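Long-range contacts in adapter protein MecA 2 (Bacillus subtilis, PDB 3JTO), which targets unfolded and aggregated proteins, Spx and the competence factor ComK to the ClpC protease, this chain being its ClpC-binding C-terminal domain: residues D5-F10 and N64-T69; I17-S22 and A57-Y62; I26-G31 and L42-L47; V33-G38 and Y76-M81. All blocks are in the same frame, centred on the assembly; numbering follows the deposited sequence.

Contact 1: D5-F10 and N64-T69; sequences DIIYQF and NPTTLT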
loop_
_atom_site.group_PDB
_atom_site.type_symbol
_atom_site.label_atom_id
_atom_site.label_comp_id
_atom_site.label_asym_id
_atom_site.label_seq_id
_atom_site.Cartn_x
_atom_site.Cartn_y
_atom_site.Cartn_z
ATOM N N ASP A 5 -8.010 -5.949 -5.348
ATOM C CA ASP A 5 -6.591 -5.877 -4.997
ATOM C C ASP A 5 -6.008 -4.572 -5.531
ATOM O O ASP A 5 -6.137 -4.261 -6.716
ATOM C CB ASP A 5 -5.829 -7.060 -5.574
ATOM C CG ASP A 5 -6.312 -8.373 -5.030
ATOM O OD1 ASP A 5 -7.017 -8.369 -3.996
ATOM O OD2 ASP A 5 -5.986 -9.408 -5.630
ATOM N N ILE A 6 -5.372 -3.810 -4.652
ATOM C CA ILE A 6 -4.913 -2.478 -4.996
ATOM C C ILE A 6 -3.404 -2.401 -4.822
ATOM O O ILE A 6 -2.893 -2.651 -3.732
ATOM C CB ILE A 6 -5.652 -1.406 -4.139
ATOM C CG1 ILE A 6 -7.049 -1.143 -4.722
ATOM C CG2 ILE A 6 -4.881 -0.104 -4.069
ATOM C CD1 ILE A 6 -7.935 -0.265 -3.851
ATOM N N ILE A 7 -2.698 -2.093 -5.909
ATOM C CA ILE A 7 -1.275 -1.783 -5.838
ATOM C C ILE A 7 -0.955 -0.379 -6.347
ATOM O O ILE A 7 -1.240 -0.048 -7.493
ATOM C CB ILE A 7 -0.415 -2.761 -6.618
ATOM C CG1 ILE A 7 -0.739 -4.201 -6.235
ATOM C CG2 ILE A 7 1.050 -2.478 -6.352
ATOM C CD1 ILE A 7 -0.012 -5.214 -7.109
ATOM N N TYR A 8 -0.343 0.423 -5.478
ATOM C CA TYR A 8 0.084 1.780 -5.791
ATOM C C TYR A 8 1.598 1.983 -5.705
ATOM O O TYR A 8 2.277 1.344 -4.901
ATOM C CB TYR A 8 -0.605 2.768 -4.850
ATOM C CG TYR A 8 -1.847 3.378 -5.442
ATOM C CD1 TYR A 8 -1.900 4.734 -5.756
ATOM C CD2 TYR A 8 -2.958 2.597 -5.706
ATOM C CE1 TYR A 8 -3.030 5.282 -6.310
ATOM C CE2 TYR A 8 -4.087 3.135 -6.255
ATOM C CZ TYR A 8 -4.120 4.469 -6.557
ATOM O OH TYR A 8 -5.261 4.985 -7.106
ATOM N N GLN A 9 2.082 2.927 -6.515
ATOM C CA GLN A 9 3.487 3.315 -6.668
ATOM C C GLN A 9 3.781 4.636 -5.921
ATOM O O GLN A 9 3.041 5.612 -6.063
ATOM C CB GLN A 9 3.688 3.597 -8.145
ATOM C CG GLN A 9 4.918 3.087 -8.817
ATOM C CD GLN A 9 4.764 3.240 -10.319
ATOM O OE1 GLN A 9 4.137 4.199 -10.775
ATOM N NE2 GLN A 9 5.297 2.289 -11.094
ATOM N N PHE A 10 4.864 4.683 -5.150
ATOM C CA PHE A 10 5.247 5.912 -4.444
ATOM C C PHE A 10 6.712 6.222 -4.677
ATOM O O PHE A 10 7.562 5.322 -4.638
ATOM C CB PHE A 10 4.967 5.801 -2.942
ATOM C CG PHE A 10 3.559 5.392 -2.634
ATOM C CD1 PHE A 10 2.570 6.348 -2.467
ATOM C CD2 PHE A 10 3.218 4.048 -2.556
ATOM C CE1 PHE A 10 1.271 5.971 -2.216
ATOM C CE2 PHE A 10 1.935 3.668 -2.303
ATOM C CZ PHE A 10 0.953 4.623 -2.131
ATOM N N ASN A 64 0.621 6.958 -7.512
ATOM C CA ASN A 64 -0.168 6.548 -8.654
ATOM C C ASN A 64 -0.367 5.049 -8.678
ATOM O O ASN A 64 0.482 4.307 -8.190
ATOM C CB ASN A 64 0.548 6.966 -9.926
ATOM C CG ASN A 64 0.790 8.443 -9.980
ATOM O OD1 ASN A 64 -0.105 9.209 -10.319
ATOM N ND2 ASN A 64 2.004 8.861 -9.632
ATOM N N PRO A 65 -1.489 4.593 -9.258
ATOM C CA PRO A 65 -1.654 3.146 -9.377
ATOM C C PRO A 65 -0.603 2.701 -10.371
ATOM O O PRO A 65 -0.111 3.504 -11.163
ATOM C CB PRO A 65 -3.057 2.983 -9.977
ATOM C CG PRO A 65 -3.647 4.371 -10.041
ATOM C CD PRO A 65 -2.500 5.326 -10.035
ATOM N N THR A 66 -0.248 1.433 -10.327
ATOM C CA THR A 66 0.918 0.993 -11.042
ATOM C C THR A 66 0.507 0.033 -12.121
ATOM O O THR A 66 -0.562 -0.568 -12.060
ATOM C CB THR A 66 1.907 0.293 -10.085
ATOM O OG1 THR A 66 3.093 -0.069 -10.802
ATOM C CG2 THR A 66 1.284 -0.960 -9.512
ATOM N N THR A 67 1.382 -0.112 -13.103
ATOM C CA THR A 67 1.234 -1.098 -14.165
ATOM C C THR A 67 1.879 -2.439 -13.769
ATOM O O THR A 67 1.503 -3.497 -14.268
ATOM C CB THR A 67 1.878 -0.559 -15.459
ATOM O OG1 THR A 67 2.633 -1.596 -16.092
ATOM C CG2 THR A 67 2.832 0.591 -15.125
ATOM N N LEU A 68 2.850 -2.382 -12.866
ATOM C CA LEU A 68 3.590 -3.562 -12.437
ATOM C C LEU A 68 2.664 -4.570 -11.805
ATOM O O LEU A 68 1.731 -4.195 -11.095
ATOM C CB LEU A 68 4.674 -3.165 -11.429
ATOM C CG LEU A 68 6.048 -2.835 -12.026
ATOM C CD1 LEU A 68 5.941 -2.205 -13.426
ATOM C CD2 LEU A 68 6.864 -1.950 -11.098
ATOM N N THR A 69 2.928 -5.849 -12.046
ATOM C CA THR A 69 2.130 -6.908 -11.445
ATOM C C THR A 69 2.719 -7.383 -10.138
ATOM O O THR A 69 3.912 -7.227 -9.884
ATOM C CB THR A 69 2.038 -8.130 -12.346
ATOM O OG1 THR A 69 3.347 -8.717 -12.492
ATOM C CG2 THR A 69 1.456 -7.743 -13.700
HETATM O O HOH W 1 4.070 7.676 -8.568
#

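Contact 2: I17-S22 and A57-Y62; sequences IQLSES and AVLAEY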
loop_
_atom_site.group_PDB
_atom_site.type_symbol
_atom_site.label_atom_id
_atom_site.label_comp_id
_atom_site.label_asym_id
_atom_site.label_seq_id
_atom_site.Cartn_x
_atom_site.Cartn_y
_atom_site.Cartn_z
ATOM N N ILE A 17 4.691 6.595 4.853
ATOM C CA ILE A 17 4.610 7.000 6.246
ATOM C C ILE A 17 3.449 7.973 6.439
ATOM O O ILE A 17 2.652 7.828 7.357
ATOM C CB ILE A 17 5.940 7.615 6.740
ATOM C CG1 ILE A 17 6.976 6.512 6.952
ATOM C CG2 ILE A 17 5.739 8.401 8.041
ATOM C CD1 ILE A 17 8.393 7.007 6.891
ATOM N N GLN A 18 3.338 8.955 5.559
ATOM C CA GLN A 18 2.335 9.988 5.747
ATOM C C GLN A 18 0.905 9.503 5.595
ATOM O O GLN A 18 0.015 9.959 6.318
ATOM C CB GLN A 18 2.601 11.175 4.832
ATOM C CG GLN A 18 3.382 12.271 5.542
ATOM C CD GLN A 18 4.325 12.982 4.620
ATOM O OE1 GLN A 18 5.526 13.050 4.888
ATOM N NE2 GLN A 18 3.800 13.505 3.511
ATOM N N LEU A 19 0.677 8.578 4.667
ATOM C CA LEU A 19 -0.681 8.132 4.408
ATOM C C LEU A 19 -1.090 7.041 5.390
ATOM O O LEU A 19 -2.267 6.782 5.596
ATOM C CB LEU A 19 -0.883 7.723 2.937
ATOM C CG LEU A 19 -0.612 6.369 2.249
ATOM C CD1 LEU A 19 0.443 6.460 1.148
ATOM C CD2 LEU A 19 -0.361 5.178 3.183
ATOM N N SER A 20 -0.102 6.426 6.018
ATOM C CA SER A 20 -0.342 5.276 6.869
ATOM C C SER A 20 -1.401 5.582 7.914
ATOM O O SER A 20 -2.171 4.712 8.311
ATOM C CB SER A 20 0.963 4.854 7.543
ATOM O OG SER A 20 0.766 3.728 8.372
ATOM N N GLU A 21 -1.434 6.831 8.350
ATOM C CA GLU A 21 -2.321 7.261 9.415
ATOM C C GLU A 21 -3.759 7.390 8.900
ATOM O O GLU A 21 -4.720 7.033 9.586
ATOM C CB GLU A 21 -1.813 8.584 9.971
ATOM C CG GLU A 21 -2.255 8.889 11.382
ATOM C CD GLU A 21 -3.413 9.850 11.405
ATOM O OE1 GLU A 21 -4.428 9.563 10.738
ATOM O OE2 GLU A 21 -3.303 10.894 12.083
ATOM N N SER A 22 -3.885 7.894 7.679
ATOM C CA SER A 22 -5.157 7.954 6.978
ATOM C C SER A 22 -5.764 6.569 6.694
ATOM O O SER A 22 -6.978 6.404 6.799
ATOM C CB SER A 22 -4.991 8.725 5.672
ATOM O OG SER A 22 -4.589 10.054 5.933
ATOM N N ALA A 57 -8.655 6.762 -2.516
ATOM C CA ALA A 57 -8.749 8.204 -2.346
ATOM C C ALA A 57 -7.619 8.721 -1.468
ATOM O O ALA A 57 -7.107 9.819 -1.672
ATOM C CB ALA A 57 -10.091 8.575 -1.752
ATOM N N VAL A 58 -7.242 7.931 -0.473
ATOM C CA VAL A 58 -6.071 8.245 0.322
ATOM C C VAL A 58 -4.800 8.140 -0.522
ATOM O O VAL A 58 -4.009 9.081 -0.585
ATOM C CB VAL A 58 -5.957 7.311 1.530
ATOM C CG1 VAL A 58 -4.568 7.401 2.146
ATOM C CG2 VAL A 58 -7.042 7.648 2.559
ATOM N N LEU A 59 -4.621 6.996 -1.179
ATOM C CA LEU A 59 -3.371 6.702 -1.875
ATOM C C LEU A 59 -3.126 7.671 -3.015
ATOM O O LEU A 59 -1.995 8.111 -3.221
ATOM C CB LEU A 59 -3.340 5.266 -2.399
ATOM C CG LEU A 59 -3.565 4.155 -1.386
ATOM C CD1 LEU A 59 -3.408 2.796 -2.044
ATOM C CD2 LEU A 59 -2.601 4.308 -0.236
ATOM N N ALA A 60 -4.185 8.003 -3.745
ATOM C CA ALA A 60 -4.072 8.908 -4.881
ATOM C C ALA A 60 -3.456 10.264 -4.520
ATOM O O ALA A 60 -2.914 10.954 -5.384
ATOM C CB ALA A 60 -5.416 9.097 -5.556
ATOM N N GLU A 61 -3.529 10.644 -3.252
ATOM C CA GLU A 61 -2.930 11.906 -2.830
ATOM C C GLU A 61 -1.407 11.854 -2.769
ATOM O O GLU A 61 -0.762 12.897 -2.726
ATOM C CB GLU A 61 -3.471 12.349 -1.469
ATOM C CG GLU A 61 -4.859 12.959 -1.504
ATOM C CD GLU A 61 -5.335 13.370 -0.124
ATOM O OE1 GLU A 61 -4.665 13.004 0.870
ATOM O OE2 GLU A 61 -6.380 14.056 -0.033
ATOM N N TYR A 62 -0.837 10.650 -2.752
ATOM C CA TYR A 62 0.607 10.492 -2.549
ATOM C C TYR A 62 1.319 9.723 -3.662
ATOM O O TYR A 62 2.541 9.811 -3.800
ATOM C CB TYR A 62 0.890 9.796 -1.224
ATOM C CG TYR A 62 0.481 10.573 -0.011
ATOM C CD1 TYR A 62 1.353 11.481 0.582
ATOM C CD2 TYR A 62 -0.769 10.387 0.562
ATOM C CE1 TYR A 62 0.980 12.189 1.705
ATOM C CE2 TYR A 62 -1.149 11.089 1.684
ATOM C CZ TYR A 62 -0.275 11.987 2.252
ATOM O OH TYR A 62 -0.660 12.683 3.378
#

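Contact 3: I26-G31 and L42-L47; sequences IGITGG and LSLEDL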
loop_
_atom_site.group_PDB
_atom_site.type_symbol
_atom_site.label_atom_id
_atom_site.label_comp_id
_atom_site.label_asym_id
_atom_site.label_seq_id
_atom_site.Cartn_x
_atom_site.Cartn_y
_atom_site.Cartn_z
ATOM N N ILE A 26 -9.510 4.645 8.425
ATOM C CA ILE A 26 -10.602 3.997 7.716
ATOM C C ILE A 26 -10.557 2.473 7.865
ATOM O O ILE A 26 -11.051 1.744 7.018
ATOM C CB ILE A 26 -10.640 4.432 6.239
ATOM C CG1 ILE A 26 -9.431 3.903 5.463
ATOM C CG2 ILE A 26 -10.680 5.954 6.146
ATOM C CD1 ILE A 26 -9.451 4.324 4.023
ATOM N N GLY A 27 -9.943 2.005 8.946
ATOM C CA GLY A 27 -9.954 0.600 9.299
ATOM C C GLY A 27 -8.999 -0.315 8.551
ATOM O O GLY A 27 -9.172 -1.541 8.569
ATOM N N ILE A 28 -7.991 0.260 7.899
ATOM C CA ILE A 28 -6.969 -0.552 7.238
ATOM C C ILE A 28 -5.728 -0.678 8.113
ATOM O O ILE A 28 -5.142 0.320 8.528
ATOM C CB ILE A 28 -6.571 0.001 5.853
ATOM C CG1 ILE A 28 -7.748 -0.114 4.889
ATOM C CG2 ILE A 28 -5.407 -0.796 5.286
ATOM C CD1 ILE A 28 -8.029 -1.545 4.465
ATOM N N THR A 29 -5.322 -1.913 8.370
ATOM C CA THR A 29 -4.306 -2.196 9.360
ATOM C C THR A 29 -3.150 -3.050 8.809
ATOM O O THR A 29 -2.121 -3.236 9.467
ATOM C CB THR A 29 -4.976 -2.834 10.616
ATOM O OG1 THR A 29 -5.359 -1.798 11.541
ATOM C CG2 THR A 29 -4.052 -3.810 11.298
ATOM N N GLY A 30 -3.310 -3.543 7.586
ATOM C CA GLY A 30 -2.334 -4.433 6.987
ATOM C C GLY A 30 -1.604 -3.770 5.827
ATOM O O GLY A 30 -1.185 -2.616 5.928
ATOM N N GLY A 31 -1.467 -4.501 4.724
ATOM C CA GLY A 31 -0.776 -4.012 3.549
ATOM C C GLY A 31 0.630 -4.571 3.472
ATOM O O GLY A 31 1.267 -4.843 4.487
ATOM N N LEU A 42 2.863 -0.234 -2.386
ATOM C CA LEU A 42 2.007 -0.753 -1.344
ATOM C C LEU A 42 0.934 -1.616 -2.013
ATOM O O LEU A 42 0.246 -1.174 -2.923
ATOM C CB LEU A 42 1.377 0.392 -0.557
ATOM C CG LEU A 42 0.279 0.051 0.456
ATOM C CD1 LEU A 42 0.872 -0.575 1.716
ATOM C CD2 LEU A 42 -0.532 1.287 0.816
ATOM N N SER A 43 0.810 -2.848 -1.556
ATOM C CA SER A 43 -0.173 -3.774 -2.079
ATOM C C SER A 43 -1.188 -4.100 -0.980
ATOM O O SER A 43 -0.806 -4.451 0.143
ATOM C CB SER A 43 0.524 -5.054 -2.563
ATOM O OG SER A 43 -0.415 -6.018 -2.993
ATOM N N LEU A 44 -2.471 -3.970 -1.311
ATOM C CA LEU A 44 -3.561 -4.310 -0.402
ATOM C C LEU A 44 -4.536 -5.220 -1.136
ATOM O O LEU A 44 -4.952 -4.921 -2.242
ATOM C CB LEU A 44 -4.281 -3.052 0.074
ATOM C CG LEU A 44 -3.566 -2.157 1.088
ATOM C CD1 LEU A 44 -4.140 -0.757 1.033
ATOM C CD2 LEU A 44 -3.637 -2.761 2.524
ATOM N N GLU A 45 -4.898 -6.337 -0.520
ATOM C CA GLU A 45 -5.706 -7.346 -1.196
ATOM C C GLU A 45 -7.061 -7.572 -0.545
ATOM O O GLU A 45 -7.216 -7.337 0.647
ATOM C CB GLU A 45 -4.943 -8.658 -1.260
ATOM C CG GLU A 45 -3.880 -8.681 -2.325
ATOM C CD GLU A 45 -2.969 -9.886 -2.199
ATOM O OE1 GLU A 45 -2.902 -10.461 -1.090
ATOM O OE2 GLU A 45 -2.318 -10.246 -3.206
ATOM N N ASP A 46 -8.032 -8.011 -1.352
ATOM C CA ASP A 46 -9.351 -8.456 -0.869
ATOM C C ASP A 46 -10.139 -7.378 -0.151
ATOM O O ASP A 46 -10.668 -7.602 0.929
ATOM C CB ASP A 46 -9.223 -9.679 0.046
ATOM C CG ASP A 46 -8.433 -10.804 -0.601
ATOM O OD1 ASP A 46 -8.485 -10.937 -1.851
ATOM O OD2 ASP A 46 -7.747 -11.545 0.135
ATOM N N LEU A 47 -10.209 -6.205 -0.757
ATOM C CA LEU A 47 -10.974 -5.106 -0.204
ATOM C C LEU A 47 -12.411 -5.154 -0.732
ATOM O O LEU A 47 -12.631 -5.378 -1.915
ATOM C CB LEU A 47 -10.308 -3.772 -0.584
ATOM C CG LEU A 47 -8.840 -3.632 -0.156
ATOM C CD1 LEU A 47 -8.245 -2.334 -0.659
ATOM C CD2 LEU A 47 -8.689 -3.741 1.362
#

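Contact 4: V33-G38 and Y76-M81; sequences VYHYDG and YGKLIM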
loop_
_atom_site.group_PDB
_atom_site.type_symbol
_atom_site.label_atom_id
_atom_site.label_comp_id
_atom_site.label_asym_id
_atom_site.label_seq_id
_atom_site.Cartn_x
_atom_site.Cartn_y
_atom_site.Cartn_z
ATOM N N VAL A 33 4.471 -3.904 1.689
ATOM C CA VAL A 33 5.327 -2.920 1.028
ATOM C C VAL A 33 6.487 -3.582 0.316
ATOM O O VAL A 33 7.190 -4.417 0.901
ATOM C CB VAL A 33 5.916 -1.881 2.024
ATOM C CG1 VAL A 33 6.924 -0.983 1.311
ATOM C CG2 VAL A 33 4.803 -1.070 2.659
ATOM N N TYR A 34 6.676 -3.193 -0.946
ATOM C CA TYR A 34 7.770 -3.668 -1.778
ATOM C C TYR A 34 8.666 -2.513 -2.195
ATOM O O TYR A 34 8.218 -1.384 -2.330
ATOM C CB TYR A 34 7.245 -4.345 -3.047
ATOM C CG TYR A 34 6.494 -5.622 -2.795
ATOM C CD1 TYR A 34 7.168 -6.838 -2.692
ATOM C CD2 TYR A 34 5.107 -5.621 -2.658
ATOM C CE1 TYR A 34 6.482 -8.015 -2.446
ATOM C CE2 TYR A 34 4.413 -6.795 -2.422
ATOM C CZ TYR A 34 5.112 -7.984 -2.310
ATOM O OH TYR A 34 4.436 -9.146 -2.072
ATOM N N HIS A 35 9.938 -2.815 -2.403
ATOM C CA HIS A 35 10.853 -1.878 -3.019
ATOM C C HIS A 35 11.245 -2.469 -4.358
ATOM O O HIS A 35 11.645 -3.627 -4.441
ATOM C CB HIS A 35 12.105 -1.658 -2.163
ATOM C CG HIS A 35 12.970 -0.546 -2.663
ATOM N ND1 HIS A 35 14.069 -0.759 -3.465
ATOM C CD2 HIS A 35 12.857 0.796 -2.526
ATOM C CE1 HIS A 35 14.611 0.405 -3.778
ATOM N NE2 HIS A 35 13.894 1.363 -3.221
ATOM N N TYR A 36 11.137 -1.669 -5.403
ATOM C CA TYR A 36 11.447 -2.131 -6.746
ATOM C C TYR A 36 11.722 -0.941 -7.661
ATOM O O TYR A 36 10.998 0.045 -7.623
ATOM C CB TYR A 36 10.281 -2.943 -7.311
ATOM C CG TYR A 36 10.548 -3.411 -8.717
ATOM C CD1 TYR A 36 11.352 -4.518 -8.947
ATOM C CD2 TYR A 36 10.018 -2.744 -9.814
ATOM C CE1 TYR A 36 11.624 -4.955 -10.222
ATOM C CE2 TYR A 36 10.289 -3.169 -11.105
ATOM C CZ TYR A 36 11.095 -4.279 -11.299
ATOM O OH TYR A 36 11.386 -4.744 -12.551
ATOM N N ASP A 37 12.753 -1.063 -8.491
ATOM C CA ASP A 37 13.179 -0.012 -9.424
ATOM C C ASP A 37 13.238 1.373 -8.794
ATOM O O ASP A 37 12.646 2.327 -9.306
ATOM C CB ASP A 37 12.280 0.047 -10.653
ATOM C CG ASP A 37 12.795 1.038 -11.696
ATOM O OD1 ASP A 37 14.029 1.250 -11.746
ATOM O OD2 ASP A 37 11.973 1.606 -12.448
ATOM N N GLY A 38 13.939 1.471 -7.674
ATOM C CA GLY A 38 14.082 2.732 -6.975
ATOM C C GLY A 38 12.827 3.305 -6.339
ATOM O O GLY A 38 12.859 4.447 -5.880
ATOM N N TYR A 76 10.894 -10.306 -8.207
ATOM C CA TYR A 76 12.062 -9.495 -8.522
ATOM C C TYR A 76 12.230 -8.252 -7.635
ATOM O O TYR A 76 13.217 -7.544 -7.734
ATOM C CB TYR A 76 12.007 -9.059 -9.986
ATOM C CG TYR A 76 12.092 -10.199 -10.947
ATOM C CD1 TYR A 76 13.198 -11.039 -10.936
ATOM C CD2 TYR A 76 11.074 -10.441 -11.885
ATOM C CE1 TYR A 76 13.291 -12.092 -11.815
ATOM C CE2 TYR A 76 11.168 -11.506 -12.775
ATOM C CZ TYR A 76 12.278 -12.320 -12.732
ATOM O OH TYR A 76 12.422 -13.371 -13.594
ATOM N N GLY A 77 11.250 -7.974 -6.792
ATOM C CA GLY A 77 11.358 -6.839 -5.906
ATOM C C GLY A 77 11.916 -7.245 -4.559
ATOM O O GLY A 77 12.375 -8.365 -4.364
ATOM N N LYS A 78 11.881 -6.309 -3.625
ATOM C CA LYS A 78 12.415 -6.531 -2.297
ATOM C C LYS A 78 11.268 -6.320 -1.331
ATOM O O LYS A 78 10.649 -5.254 -1.316
ATOM C CB LYS A 78 13.569 -5.554 -2.024
ATOM C CG LYS A 78 14.071 -5.504 -0.585
ATOM C CD LYS A 78 15.580 -5.232 -0.546
ATOM C CE LYS A 78 15.989 -4.052 -1.445
ATOM N NZ LYS A 78 17.436 -4.104 -1.888
ATOM N N LEU A 79 10.964 -7.358 -0.561
ATOM C CA LEU A 79 9.876 -7.325 0.404
ATOM C C LEU A 79 10.323 -6.560 1.638
ATOM O O LEU A 79 11.312 -6.912 2.265
ATOM C CB LEU A 79 9.460 -8.739 0.779
ATOM C CG LEU A 79 8.321 -8.830 1.796
ATOM C CD1 LEU A 79 7.131 -8.072 1.284
ATOM C CD2 LEU A 79 7.956 -10.290 2.063
ATOM N N ILE A 80 9.599 -5.498 1.966
ATOM C CA ILE A 80 9.976 -4.628 3.072
ATOM C C ILE A 80 9.132 -4.939 4.312
ATOM O O ILE A 80 9.661 -5.192 5.387
ATOM C CB ILE A 80 9.838 -3.135 2.659
ATOM C CG1 ILE A 80 10.545 -2.902 1.322
ATOM C CG2 ILE A 80 10.431 -2.213 3.710
ATOM C CD1 ILE A 80 12.013 -3.317 1.352
ATOM N N MET A 81 7.816 -4.934 4.137
ATOM C CA MET A 81 6.880 -5.273 5.195
ATOM C C MET A 81 5.897 -6.295 4.670
ATOM O O MET A 81 5.169 -6.053 3.695
ATOM C CB MET A 81 6.150 -4.025 5.692
ATOM C CG MET A 81 7.116 -2.996 6.221
ATOM S SD MET A 81 6.416 -1.421 6.697
ATOM C CE MET A 81 7.946 -0.549 7.026
#

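Contact 1: D5-F10 and N64-T69
Gln9 and Asn64 form an antiparallel hydrogen-bonded pair, Gln9 N giving an almost straight bond to Asn64 O (2.7 Å, 171°) and Asn64 N answering to Gln9 O at 3.1 Å. The next pair, Tyr8 with Pro65, is non-hydrogen-bonded, so the missing N-H of proline costs the pairing nothing. The two side chains run alongside each other in the same direction. Pro65 N sits over one face of the phenol, 3.4 Å from Tyr8 CE1, and Pro65 CB makes a CH-pi contact 4.1 Å from the ring centroid. With an alanine in place of Tyr8, the proline would probably lose the aromatic face it lies on, and a gap would open toward Val56 and Leu59 of helix 49-59, which the tyrosine also touches. Within this chain, strand 64-65 is a very short edge strand of the antiparallel sheet; strand 4-10 is bonded on its other side to strand 39-47. Beyond Pro65 the chain bends off: Thr66 N reaches Ile7 O only weakly (3.3 Å), and the CG2 methyls of Ile7 and Thr66 meet at 3.5 Å. Thr66 suits the bend because its OG1, anti to the backbone N (chi1 -177°), accepts from Leu68 N at 3.1 Å in an ST turn. The extended Gln9 side chain crosses Thr66 at about a right angle. At the other end a water accepts from Asn64 ND2 (2.6 Å) and donates weakly to Gln9 O.

Contact 2: I17-S22 and A57-Y62
Leu19 pushes into a hollow walled by Val58, Leu59 and Tyr62, and all its contacts there are van der Waals. Its CB touches Val58 CG1 at 3.8 Å and, on another side, Tyr62 CD2 at 3.6 Å, while its CG rests on Leu59 CD2, also 3.8 Å away. CG stands between the backbone N and the carbonyl carbon (chi1 86°), an uncommon setting for a leucine in a helix. The fit is mutual: Val58 CG1 fills the notch between Leu19 CB and Ser22 CB, the latter 3.8 Å from it. A serine suits that notch, for the backbones come nearest here, with Ser22 CA and Val58 CA 6.7 Å apart, and a small side chain lets the valine in. Tyr62 follows helix 49-59 and is held by its N bonded to Leu59 O (2.8 Å). Its ring slides past Leu19 in the opposite direction and comes up against Gln18, whose CB lies 3.7 Å from Tyr62 CE1. Were Tyr62 replaced by alanine, a gap would probably open beside Leu19 CB and Gln18 would lose its partner in this contact. The contact joins helix 13-25 to helix 49-59 and the turn that follows it. Both helices pack on strand 4-10, where Leu19 meets Phe10 and Leu59 meets Ile6, Tyr8 and Phe10, while Ser20 turns the other way, to Ile89 and Gln90 of helix 85-93.

Contact 3: I26-G31 and L42-L47
Leu44 reaches from its strand to the backbone of Gly31 and to Ile28. Its CB is still 5.0 Å from Gly31 CA; CG, placed beside the backbone N (chi1 -73°), comes to 4.2 Å of the same CA. From there CD2 goes on to land 3.3 Å from Gly31 CA, and it also meets Ile28 CG2 at 3.8 Å. Glycine fits at position 31 for two reasons: with its positive phi a CB would be jammed against the preceding carbonyl oxygen, and it would lie about 3.1 Å from both Leu44 CD2 and Leu42 CD1. The bare CA instead makes a CA-H...O contact with Ser43 O at 3.4 Å. Ile28 is well served by its branching: while CG2 goes to Leu44, CD1 reaches Leu47 CD2 at 3.9 Å, the two side chains crossing at about a right angle. Leu47 points toward Ile28 just past the corner the chain turns at Asp46, in a G1 beta bulge, whose first residue, here Asp46, usually has a positive phi. Gly27 likewise has positive phi, as the C-prime residue of the Schellman motif that ends helix 13-25, with Ile28 N bonded to Leu23 O. The loop carries the chain from that helix to strand 32-36, lying against strand 39-47. Val55 of helix 49-59 touches both Ile28 and Leu44, Leu23 of helix 13-25 adds to the cover, and Gly30 and Gly31 bond through their backbones to Val86 and Ala85.

Contact 4: V33-G38 and Y76-M81
Tyr34 and Leu79 cross obliquely on one face of the strand pair: Leu79 CD1 makes an off-centre CH-pi contact, 4.2 Å from the ring centroid and 29° from its normal. Leu79 holds CG opposite its backbone N (chi1 180°), which brings that methyl in toward the phenol. Val33, His35, Lys78 and Met81 turn to the other face. There Val33 CG1 packs obliquely on Ile80 CB at 3.9 Å, and Ile80 CD1 reaches His35 CB. Ile80 can do so because it and Met81 together face Val33 in a classic beta bulge, Val33 O accepting from Ile80 N (2.8 Å) and weakly from Met81 N (3.3 Å). Regular pairing resumes with Tyr34 and Leu79, and the next pair, His35 and Lys78, is bonded in both directions. Within this chain, strand 78-81 forms one edge of the antiparallel sheet, beside strand 32-36. His35 ND1 and Lys78 NZ stay 5.0 Å apart; the lysine would probably disfavour protonation of the imidazole. Further on, Tyr36 runs alongside Tyr76 but meets its backbone and CB rather than its ring: Tyr76 O lies at the edge of the Tyr36 ring, in its plane, 3.8 Å from Tyr36 CD1. Gly77 suits the close backbone approach, since a CB there would come within 3.3 Å of His35 O.

In the fold
Contacts 1, 3 and 4 are spread across one antiparallel sheet, in the order 64-65, 4-10, 39-47, 32-36, 78-81: contacts 1 and 4 each pair an outermost strand with its neighbour, and contact 3 lays a loop on the central one. Contact 2 joins two of the helices packed on the sheet. Along the chain contact 1 encloses contact 2, which encloses contact 3, while contact 4 alternates with all three. Centres lie 12 to 14 Å apart, except that contact 4 is about 17 and 18 Å from contacts 3 and 2. Leu59 on Leu42 and Phe10 on the backbone of Tyr62 tie contact 2 to the strands, giving one compact domain, the part of MecA 2 that interacts with ClpC.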